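Local coordinates for activator of Hsp90 ATPase homologue 1/2-like C-terminal domain-containing protein (Enterococcus faecalis, PDB 2NN5) that is of unknown function but belongs to the AHA1 family, binds magnesium, and probably has the helix-grip fold of its SRPBCC relatives, at residues 63-68 / 143-148; 77-82 / 90-95; 108-113 / 126-131. All coordinates share one frame; numbering follows the deposited sequence.

Contact 1: residues 63-68 / 143-148; sequences QWFPEL and AGWSIV
Phe-65 and Trp-145 form an offset edge-to-face pair. The edge of the phenylalanine, led by CE2, is directed at the face of the indole's six-membered ring, with the planes at 71° and the centroids 5.4 Å apart; the closest atoms are Phe-65 CE2 and Trp-145 CH2 at 3.6 Å. With CG anti to the backbone nitrogen (chi1 -161°), the Phe-65 ring swings out beside its own carbonyl carbon and across to the helix. Leu-68 CG backs one face of that ring from within the same turn, a type I turn closed by Leu-68 N to Phe-65 O. The two indoles meet differently, edge against edge: Trp-64 CZ3 lies 4.0 Å from Trp-145 CZ3, each near the other's plane.

The aliphatic part belongs to Val-148. Its CG2 meets both aromatic rings of 63-68, touching Trp-64 CZ3 at 3.9 Å and Phe-65 CD2 at 4.0 Å, while CG1 sits over a face of the Phe-65 ring. Trp-64 CE3 also comes to 3.4 Å from Val-148 O, a carbon-to-oxygen contact.

Polar groups are served elsewhere. The indole nitrogen of Trp-64 donates to Tyr-54 O, and on the far side of the helix Ser-146 OG bonds to Tyr-175 OH and Ile-142 O. No hydrogen bond spans 63-68 and 143-148; a polar link, the weak bond from Arg-151 NE to Gln-63 O, comes one turn further along the helix. Between these two segments, dispersion and ring electrostatics do the holding, and shape sets the fit.

Contact 2: residues 77-82 / 90-95; sequences GFWRFI and MPFTDY
The Phe-92 ring lies with one face against the backbone at Gly-77 and Phe-78: Phe-78 N is over its centre, and Gly-77 C is offset toward the rim, 3.5 Å from Phe-92 CD2. Its edge points at the face of Trp-79's five-membered ring, an edge-to-face pair with planes at 81° and Phe-92 CE1 3.5 Å from Trp-79 CD1. A chi1 of -64° sets Phe-92 CG beside its own nitrogen, which folds the ring back over the neighbouring strand. Gly-77 has no side chain to obstruct it.

Beneath the rings runs an antiparallel ladder. Trp-79 and Met-90, a selenomethionine, form the hydrogen-bonded pair, with Met-90 N to Trp-79 O at 2.7 Å and Trp-79 N to Met-90 O at 3.0 Å. Phe-92 N gives a nearly straight bond (170°) to Gly-77 O. A water donates to that same oxygen and to Phe-92 O, bridging the strands just before the chain turns at Thr-93.

This is the beta hairpin of strands 78-83 and 86-96, flanked by strand 68-72 on one side and strand 100-105 on the other. Trp-79 reaches toward helix 48-56, where its NE1 donates to Leu-55 O.

Contact 3: residues 108-113 / 126-131; sequences GIIYFD and FSESLP
Ile-109 and Ser-129 are paired through both backbone amides: Ser-129 N donates to Ile-109 O at 2.9 Å, and Ile-109 N makes a longer bond of 3.3 Å to Ser-129 O. Tyr-111 and Ser-127 repeat the pattern, Tyr-111 N reaching Ser-127 O at 2.8 Å in a bent hydrogen bond (133° at the hydrogen), while Ser-127 N returns a straighter bond to Tyr-111 O. All four carbonyls also take CA-H...O contacts, from Gly-108, Glu-128, Ile-110 and Phe-126. The Ser-127 hydroxyl is hydrogen-bonded to a water that also donates weakly to Tyr-111 O.

These bonds zip up the antiparallel hairpin of strands 108-116 and 121-130, central in the sheet that packs on helix 138-157. Outward, Ile-110 and Phe-112 bond on to Val-103 and Leu-101 of strand 100-105, and Phe-126 and Glu-128 to Thr-40 and Phe-38 of strand 35-44. On the helix side, Phe-126 turns its edge to the face of Phe-112, planes at 67°, and its CZ meets Ile-110 CG2 at 3.7 Å. Buried Glu-128 extends along this face too, CG 3.9 Å from Ile-110 CG2, with OE2 close to Asp-141 OD2, a like-charge pairing that may raise the proton affinity of one acid.

In the fold
From the N terminus, the chain first reaches 63-68, at the end of helix 58-64, whose partner lies 75 residues on in helix 138-157. Contact 1 therefore closes a long loop, mostly strand, and both hairpins fall within it. Contact 2 closes first, joining strands 78-83 and 86-96; after strand 100-105, contact 3 closes a later hairpin, strands 108-116 and 121-130, so these two follow in series without crossing. Strand 121-130 leads into helix 138-157, which completes contact 1. Trp-145 packs on Ile-110, Phe-112 and Phe-126 of contact 3, Leu-68 meets Trp-79 of contact 2, and Trp-79 reaches Phe-112, tying both hairpins and the helix into one core.

Contact 1: residues 63-68 / 143-148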
loop_
_atom_site.group_PDB
_atom_site.type_symbol
_atom_site.label_atom_id
_atom_site.label_comp_id
_atom_site.label_asym_id
_atom_site.label_seq_id
_atom_site.Cartn_x
_atom_site.Cartn_y
_atom_site.Cartn_z
ATOM N N GLN A 63 -1.204 9.797 -8.418
ATOM C CA GLN A 63 -1.568 10.759 -7.359
ATOM C C GLN A 63 -1.129 10.308 -5.980
ATOM O O GLN A 63 -1.002 11.134 -5.059
ATOM C CB GLN A 63 -3.087 11.021 -7.325
ATOM C CG GLN A 63 -3.594 11.702 -8.609
ATOM C CD GLN A 63 -5.107 11.852 -8.614
ATOM O OE1 GLN A 63 -5.779 11.452 -9.544
ATOM N NE2 GLN A 63 -5.627 12.434 -7.573
ATOM N N TRP A 64 -0.966 9.001 -5.793
ATOM C CA TRP A 64 -0.606 8.502 -4.477
ATOM C C TRP A 64 0.710 7.741 -4.484
ATOM O O TRP A 64 1.337 7.617 -3.424
ATOM C CB TRP A 64 -1.751 7.692 -3.860
ATOM C CG TRP A 64 -2.107 6.434 -4.588
ATOM C CD1 TRP A 64 -2.920 6.325 -5.697
ATOM C CD2 TRP A 64 -1.727 5.099 -4.228
ATOM N NE1 TRP A 64 -3.011 4.976 -6.083
ATOM C CE2 TRP A 64 -2.296 4.215 -5.190
ATOM C CE3 TRP A 64 -0.965 4.558 -3.192
ATOM C CZ2 TRP A 64 -2.082 2.843 -5.153
ATOM C CZ3 TRP A 64 -0.781 3.167 -3.154
ATOM C CH2 TRP A 64 -1.305 2.348 -4.145
ATOM N N PHE A 65 1.140 7.215 -5.652
ATOM C CA PHE A 65 2.417 6.503 -5.713
ATOM C C PHE A 65 3.051 6.893 -7.065
ATOM O O PHE A 65 2.924 6.173 -8.053
ATOM C CB PHE A 65 2.213 4.980 -5.532
ATOM C CG PHE A 65 3.456 4.241 -5.127
ATOM C CD1 PHE A 65 4.757 4.723 -5.454
ATOM C CD2 PHE A 65 3.352 3.094 -4.385
ATOM C CE1 PHE A 65 5.898 3.997 -5.084
ATOM C CE2 PHE A 65 4.482 2.359 -4.008
ATOM C CZ PHE A 65 5.757 2.815 -4.349
ATOM N N PRO A 66 3.752 8.048 -7.088
ATOM C CA PRO A 66 4.187 8.679 -8.321
ATOM C C PRO A 66 5.079 7.839 -9.230
ATOM O O PRO A 66 5.124 8.073 -10.459
ATOM C CB PRO A 66 4.936 9.951 -7.836
ATOM C CG PRO A 66 4.435 10.212 -6.552
ATOM C CD PRO A 66 4.031 8.904 -5.909
ATOM N N GLU A 67 5.788 6.892 -8.638
ATOM C CA GLU A 67 6.741 6.052 -9.400
ATOM C C GLU A 67 6.042 4.935 -10.158
ATOM O O GLU A 67 6.651 4.270 -11.010
ATOM C CB GLU A 67 7.733 5.421 -8.439
ATOM C CG GLU A 67 8.713 6.458 -7.838
ATOM C CD GLU A 67 8.174 7.240 -6.675
ATOM O OE1 GLU A 67 7.084 6.930 -6.136
ATOM O OE2 GLU A 67 8.903 8.184 -6.275
ATOM N N LEU A 68 4.763 4.684 -9.847
ATOM C CA LEU A 68 4.047 3.575 -10.509
ATOM C C LEU A 68 3.278 3.997 -11.748
ATOM O O LEU A 68 2.814 5.129 -11.863
ATOM C CB LEU A 68 3.056 2.918 -9.538
ATOM C CG LEU A 68 3.682 2.269 -8.306
ATOM C CD1 LEU A 68 2.535 1.704 -7.426
ATOM C CD2 LEU A 68 4.560 1.119 -8.705
ATOM N N ALA A 143 6.896 0.997 6.237
ATOM C CA ALA A 143 6.690 2.428 6.502
ATOM C C ALA A 143 6.274 3.107 5.212
ATOM O O ALA A 143 5.343 3.906 5.194
ATOM C CB ALA A 143 7.982 3.024 7.036
ATOM N N GLY A 144 6.961 2.785 4.107
ATOM C CA GLY A 144 6.612 3.417 2.821
ATOM C C GLY A 144 5.174 3.121 2.405
ATOM O O GLY A 144 4.450 4.005 1.954
ATOM N N TRP A 145 4.748 1.856 2.547
ATOM C CA TRP A 145 3.368 1.523 2.221
ATOM C C TRP A 145 2.370 2.235 3.122
ATOM O O TRP A 145 1.332 2.707 2.639
ATOM C CB TRP A 145 3.137 0.001 2.309
ATOM C CG TRP A 145 3.658 -0.658 1.052
ATOM C CD1 TRP A 145 4.736 -1.491 0.909
ATOM C CD2 TRP A 145 3.127 -0.439 -0.275
ATOM N NE1 TRP A 145 4.895 -1.826 -0.431
ATOM C CE2 TRP A 145 3.919 -1.203 -1.173
ATOM C CE3 TRP A 145 1.996 0.242 -0.778
ATOM C CZ2 TRP A 145 3.651 -1.238 -2.552
ATOM C CZ3 TRP A 145 1.756 0.225 -2.158
ATOM C CH2 TRP A 145 2.560 -0.520 -3.010
ATOM N N SER A 146 2.662 2.333 4.418
ATOM C CA SER A 146 1.723 3.009 5.312
ATOM C C SER A 146 1.523 4.461 4.868
ATOM O O SER A 146 0.376 4.970 4.878
ATOM C CB SER A 146 2.240 2.912 6.747
ATOM O OG SER A 146 2.198 1.552 7.145
ATOM N N ILE A 147 2.625 5.105 4.435
ATOM C CA ILE A 147 2.591 6.509 4.015
ATOM C C ILE A 147 1.808 6.648 2.709
ATOM O O ILE A 147 0.945 7.551 2.579
ATOM C CB ILE A 147 4.034 7.109 3.921
ATOM C CG1 ILE A 147 4.671 7.113 5.326
ATOM C CG2 ILE A 147 4.005 8.487 3.254
ATOM C CD1 ILE A 147 6.209 7.261 5.369
ATOM N N VAL A 148 2.126 5.807 1.706
ATOM C CA VAL A 148 1.409 6.022 0.448
ATOM C C VAL A 148 -0.054 5.598 0.547
ATOM O O VAL A 148 -0.894 6.180 -0.162
ATOM C CB VAL A 148 2.112 5.375 -0.816
ATOM C CG1 VAL A 148 3.491 5.938 -1.011
ATOM C CG2 VAL A 148 2.134 3.870 -0.684
#

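Contact 2: residues 77-82 / 90-95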
loop_
_atom_site.group_PDB
_atom_site.type_symbol
_atom_site.label_atom_id
_atom_site.label_comp_id
_atom_site.label_asym_id
_atom_site.label_seq_id
_atom_site.Cartn_x
_atom_site.Cartn_y
_atom_site.Cartn_z
ATOM N N GLY A 77 -1.912 -8.916 -16.265
ATOM C CA GLY A 77 -1.545 -7.494 -16.231
ATOM C C GLY A 77 -0.296 -7.316 -15.376
ATOM O O GLY A 77 0.276 -8.286 -14.804
ATOM N N PHE A 78 0.067 -6.052 -15.242
ATOM C CA PHE A 78 1.271 -5.689 -14.509
ATOM C C PHE A 78 1.289 -4.178 -14.272
ATOM O O PHE A 78 0.722 -3.411 -15.060
ATOM C CB PHE A 78 2.565 -6.142 -15.215
ATOM C CG PHE A 78 2.805 -5.529 -16.571
ATOM C CD1 PHE A 78 3.744 -4.540 -16.742
ATOM C CD2 PHE A 78 2.185 -6.066 -17.678
ATOM C CE1 PHE A 78 4.051 -4.059 -17.993
ATOM C CE2 PHE A 78 2.458 -5.570 -18.957
ATOM C CZ PHE A 78 3.380 -4.535 -19.090
ATOM N N TRP A 79 1.979 -3.787 -13.204
ATOM C CA TRP A 79 2.389 -2.394 -12.989
ATOM C C TRP A 79 3.832 -2.253 -13.438
ATOM O O TRP A 79 4.554 -3.260 -13.594
ATOM C CB TRP A 79 2.331 -2.052 -11.528
ATOM C CG TRP A 79 0.911 -1.780 -11.019
ATOM C CD1 TRP A 79 -0.270 -1.605 -11.747
ATOM C CD2 TRP A 79 0.557 -1.589 -9.625
ATOM N NE1 TRP A 79 -1.346 -1.334 -10.847
ATOM C CE2 TRP A 79 -0.848 -1.334 -9.562
ATOM C CE3 TRP A 79 1.304 -1.634 -8.410
ATOM C CZ2 TRP A 79 -1.492 -1.072 -8.346
ATOM C CZ3 TRP A 79 0.624 -1.380 -7.175
ATOM C CH2 TRP A 79 -0.742 -1.113 -7.184
ATOM N N ARG A 80 4.270 -1.017 -13.609
ATOM C CA ARG A 80 5.710 -0.766 -13.799
ATOM C C ARG A 80 6.150 0.202 -12.716
ATOM O O ARG A 80 5.368 1.119 -12.355
ATOM C CB ARG A 80 5.987 -0.107 -15.127
ATOM C CG ARG A 80 5.581 -0.881 -16.351
ATOM C CD ARG A 80 6.277 -0.269 -17.547
ATOM N NE ARG A 80 5.860 -0.877 -18.807
ATOM C CZ ARG A 80 4.815 -0.460 -19.511
ATOM N NH1 ARG A 80 4.533 -1.063 -20.660
ATOM N NH2 ARG A 80 4.069 0.575 -19.084
ATOM N N PHE A 81 7.373 0.029 -12.238
ATOM C CA PHE A 81 7.975 0.959 -11.277
ATOM C C PHE A 81 9.075 1.704 -12.011
ATOM O O PHE A 81 9.957 1.063 -12.582
ATOM C CB PHE A 81 8.517 0.204 -10.069
ATOM C CG PHE A 81 9.203 1.060 -9.069
ATOM C CD1 PHE A 81 8.508 1.544 -7.970
ATOM C CD2 PHE A 81 10.555 1.333 -9.202
ATOM C CE1 PHE A 81 9.126 2.329 -7.034
ATOM C CE2 PHE A 81 11.190 2.103 -8.267
ATOM C CZ PHE A 81 10.462 2.621 -7.171
ATOM N N ILE A 82 9.014 3.032 -12.018
ATOM C CA ILE A 82 9.944 3.811 -12.826
ATOM C C ILE A 82 10.629 4.862 -11.957
ATOM O O ILE A 82 9.956 5.698 -11.292
ATOM C CB ILE A 82 9.179 4.559 -13.949
ATOM C CG1 ILE A 82 8.322 3.594 -14.767
ATOM C CG2 ILE A 82 10.153 5.449 -14.740
ATOM C CD1 ILE A 82 9.066 2.586 -15.518
HETATM N N MSE A 90 6.102 -5.314 -12.657
HETATM C CA MSE A 90 5.568 -5.983 -11.469
HETATM C C MSE A 90 4.321 -6.775 -11.879
HETATM O O MSE A 90 3.227 -6.202 -11.937
HETATM C CB MSE A 90 5.219 -4.925 -10.426
HETATM C CG MSE A 90 6.395 -4.004 -10.101
HETATM SE SE MSE A 90 5.892 -2.444 -9.056
HETATM C CE MSE A 90 7.656 -2.151 -8.273
ATOM N N PRO A 91 4.497 -8.043 -12.237
ATOM C CA PRO A 91 3.341 -8.785 -12.704
ATOM C C PRO A 91 2.234 -8.938 -11.643
ATOM O O PRO A 91 2.496 -9.115 -10.447
ATOM C CB PRO A 91 3.941 -10.143 -13.121
ATOM C CG PRO A 91 5.401 -9.828 -13.393
ATOM C CD PRO A 91 5.751 -8.802 -12.382
ATOM N N PHE A 92 0.988 -8.859 -12.097
ATOM C CA PHE A 92 -0.149 -9.181 -11.228
ATOM C C PHE A 92 -0.137 -10.679 -10.946
ATOM O O PHE A 92 0.027 -11.490 -11.856
ATOM C CB PHE A 92 -1.480 -8.855 -11.870
ATOM C CG PHE A 92 -1.692 -7.382 -12.135
ATOM C CD1 PHE A 92 -0.868 -6.387 -11.576
ATOM C CD2 PHE A 92 -2.756 -6.963 -12.956
ATOM C CE1 PHE A 92 -1.151 -5.022 -11.766
ATOM C CE2 PHE A 92 -2.997 -5.630 -13.167
ATOM C CZ PHE A 92 -2.188 -4.631 -12.602
ATOM N N THR A 93 -0.353 -11.047 -9.693
ATOM C CA THR A 93 -0.454 -12.445 -9.336
ATOM C C THR A 93 -1.924 -12.820 -9.141
ATOM O O THR A 93 -2.256 -14.014 -9.108
ATOM C CB THR A 93 0.345 -12.733 -8.028
ATOM O OG1 THR A 93 -0.149 -11.867 -6.983
ATOM C CG2 THR A 93 1.866 -12.465 -8.251
ATOM N N ASP A 94 -2.815 -11.834 -9.043
ATOM C CA ASP A 94 -4.253 -12.109 -9.000
ATOM C C ASP A 94 -4.994 -10.818 -9.390
ATOM O O ASP A 94 -4.503 -9.704 -9.151
ATOM C CB ASP A 94 -4.679 -12.535 -7.613
ATOM C CG ASP A 94 -5.673 -13.689 -7.666
ATOM O OD1 ASP A 94 -6.164 -14.045 -8.781
ATOM O OD2 ASP A 94 -5.914 -14.264 -6.607
ATOM N N TYR A 95 -6.169 -10.967 -9.986
ATOM C CA TYR A 95 -6.881 -9.834 -10.550
ATOM C C TYR A 95 -8.368 -10.144 -10.616
ATOM O O TYR A 95 -8.748 -11.101 -11.271
ATOM C CB TYR A 95 -6.361 -9.554 -11.976
ATOM C CG TYR A 95 -6.961 -8.319 -12.601
ATOM C CD1 TYR A 95 -6.327 -7.068 -12.516
ATOM C CD2 TYR A 95 -8.147 -8.396 -13.347
ATOM C CE1 TYR A 95 -6.883 -5.914 -13.125
ATOM C CE2 TYR A 95 -8.695 -7.264 -13.940
ATOM C CZ TYR A 95 -8.051 -6.043 -13.846
ATOM O OH TYR A 95 -8.576 -4.917 -14.426
HETATM O O HOH W 1 0.510 -11.098 -14.700
#

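Contact 3: residues 108-113 / 126-131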
loop_
_atom_site.group_PDB
_atom_site.type_symbol
_atom_site.label_atom_id
_atom_site.label_comp_id
_atom_site.label_asym_id
_atom_site.label_seq_id
_atom_site.Cartn_x
_atom_site.Cartn_y
_atom_site.Cartn_z
ATOM N N GLY A 108 8.628 -10.268 -2.731
ATOM C CA GLY A 108 7.352 -10.718 -2.157
ATOM C C GLY A 108 6.152 -10.251 -2.966
ATOM O O GLY A 108 6.218 -10.152 -4.188
ATOM N N ILE A 109 5.056 -9.994 -2.242
ATOM C CA ILE A 109 3.733 -9.718 -2.835
ATOM C C ILE A 109 3.025 -8.669 -2.039
ATOM O O ILE A 109 3.130 -8.635 -0.819
ATOM C CB ILE A 109 2.826 -10.974 -2.732
ATOM C CG1 ILE A 109 3.524 -12.123 -3.443
ATOM C CG2 ILE A 109 1.323 -10.676 -3.188
ATOM C CD1 ILE A 109 3.336 -12.064 -4.965
ATOM N N ILE A 110 2.316 -7.783 -2.733
ATOM C CA ILE A 110 1.320 -6.889 -2.096
ATOM C C ILE A 110 -0.056 -7.277 -2.599
ATOM O O ILE A 110 -0.221 -7.780 -3.752
ATOM C CB ILE A 110 1.593 -5.419 -2.431
ATOM C CG1 ILE A 110 1.560 -5.176 -3.948
ATOM C CG2 ILE A 110 2.945 -4.960 -1.770
ATOM C CD1 ILE A 110 1.909 -3.692 -4.288
ATOM N N TYR A 111 -1.070 -7.053 -1.763
ATOM C CA TYR A 111 -2.445 -7.517 -2.080
ATOM C C TYR A 111 -3.427 -6.476 -1.583
ATOM O O TYR A 111 -3.349 -6.057 -0.418
ATOM C CB TYR A 111 -2.686 -8.896 -1.450
ATOM C CG TYR A 111 -3.928 -9.565 -1.929
ATOM C CD1 TYR A 111 -3.893 -10.291 -3.115
ATOM C CD2 TYR A 111 -5.105 -9.512 -1.190
ATOM C CE1 TYR A 111 -5.069 -10.947 -3.582
ATOM C CE2 TYR A 111 -6.243 -10.165 -1.617
ATOM C CZ TYR A 111 -6.228 -10.858 -2.817
ATOM O OH TYR A 111 -7.405 -11.526 -3.158
ATOM N N PHE A 112 -4.318 -6.047 -2.492
ATOM C CA PHE A 112 -5.372 -5.065 -2.200
ATOM C C PHE A 112 -6.707 -5.798 -2.267
ATOM O O PHE A 112 -7.031 -6.400 -3.274
ATOM C CB PHE A 112 -5.361 -3.934 -3.232
ATOM C CG PHE A 112 -4.036 -3.221 -3.329
ATOM C CD1 PHE A 112 -3.790 -2.029 -2.600
ATOM C CD2 PHE A 112 -3.008 -3.708 -4.170
ATOM C CE1 PHE A 112 -2.547 -1.365 -2.719
ATOM C CE2 PHE A 112 -1.743 -3.050 -4.242
ATOM C CZ PHE A 112 -1.535 -1.880 -3.504
ATOM N N ASP A 113 -7.485 -5.693 -1.205
ATOM C CA ASP A 113 -8.812 -6.313 -1.121
ATOM C C ASP A 113 -9.831 -5.217 -0.808
ATOM O O ASP A 113 -9.750 -4.547 0.235
ATOM C CB ASP A 113 -8.761 -7.310 0.037
ATOM C CG ASP A 113 -9.910 -8.250 0.055
ATOM O OD1 ASP A 113 -10.806 -8.131 -0.800
ATOM O OD2 ASP A 113 -9.859 -9.169 0.931
ATOM N N PHE A 126 -5.093 -4.004 2.933
ATOM C CA PHE A 126 -3.784 -4.178 2.280
ATOM C C PHE A 126 -3.030 -5.268 3.027
ATOM O O PHE A 126 -2.979 -5.248 4.270
ATOM C CB PHE A 126 -2.984 -2.861 2.322
ATOM C CG PHE A 126 -1.571 -2.972 1.781
ATOM C CD1 PHE A 126 -1.327 -2.808 0.413
ATOM C CD2 PHE A 126 -0.494 -3.211 2.651
ATOM C CE1 PHE A 126 -0.031 -2.862 -0.067
ATOM C CE2 PHE A 126 0.798 -3.283 2.159
ATOM C CZ PHE A 126 1.029 -3.118 0.782
ATOM N N SER A 127 -2.441 -6.215 2.297
ATOM C CA SER A 127 -1.578 -7.180 2.979
ATOM C C SER A 127 -0.338 -7.469 2.141
ATOM O O SER A 127 -0.319 -7.169 0.914
ATOM C CB SER A 127 -2.347 -8.439 3.293
ATOM O OG SER A 127 -2.922 -9.010 2.136
ATOM N N GLU A 128 0.745 -7.881 2.818
ATOM C CA GLU A 128 2.023 -7.976 2.117
ATOM C C GLU A 128 2.856 -9.104 2.701
ATOM O O GLU A 128 2.842 -9.329 3.925
ATOM C CB GLU A 128 2.776 -6.646 2.271
ATOM C CG GLU A 128 4.147 -6.593 1.572
ATOM C CD GLU A 128 4.900 -5.285 1.750
ATOM O OE1 GLU A 128 4.545 -4.462 2.629
ATOM O OE2 GLU A 128 5.916 -5.127 1.019
ATOM N N SER A 129 3.590 -9.795 1.819
ATOM C CA SER A 129 4.563 -10.849 2.217
ATOM C C SER A 129 5.942 -10.279 1.958
ATOM O O SER A 129 6.221 -9.851 0.817
ATOM C CB SER A 129 4.366 -12.129 1.396
ATOM O OG SER A 129 5.360 -13.111 1.711
ATOM N N LEU A 130 6.797 -10.304 2.977
ATOM C CA LEU A 130 8.175 -9.798 2.887
ATOM C C LEU A 130 9.171 -10.863 3.326
ATOM O O LEU A 130 9.473 -11.014 4.512
ATOM C CB LEU A 130 8.365 -8.513 3.746
ATOM C CG LEU A 130 7.340 -7.392 3.514
ATOM C CD1 LEU A 130 6.082 -7.528 4.417
ATOM C CD2 LEU A 130 8.021 -6.059 3.767
ATOM N N PRO A 131 9.633 -11.642 2.358
ATOM C CA PRO A 131 10.619 -12.677 2.693
ATOM C C PRO A 131 11.919 -12.059 3.158
ATOM O O PRO A 131 12.158 -10.844 2.974
ATOM C CB PRO A 131 10.798 -13.424 1.367
ATOM C CG PRO A 131 9.543 -13.145 0.586
ATOM C CD PRO A 131 9.243 -11.702 0.923
HETATM O O HOH W 2 -5.372 -7.801 1.816
#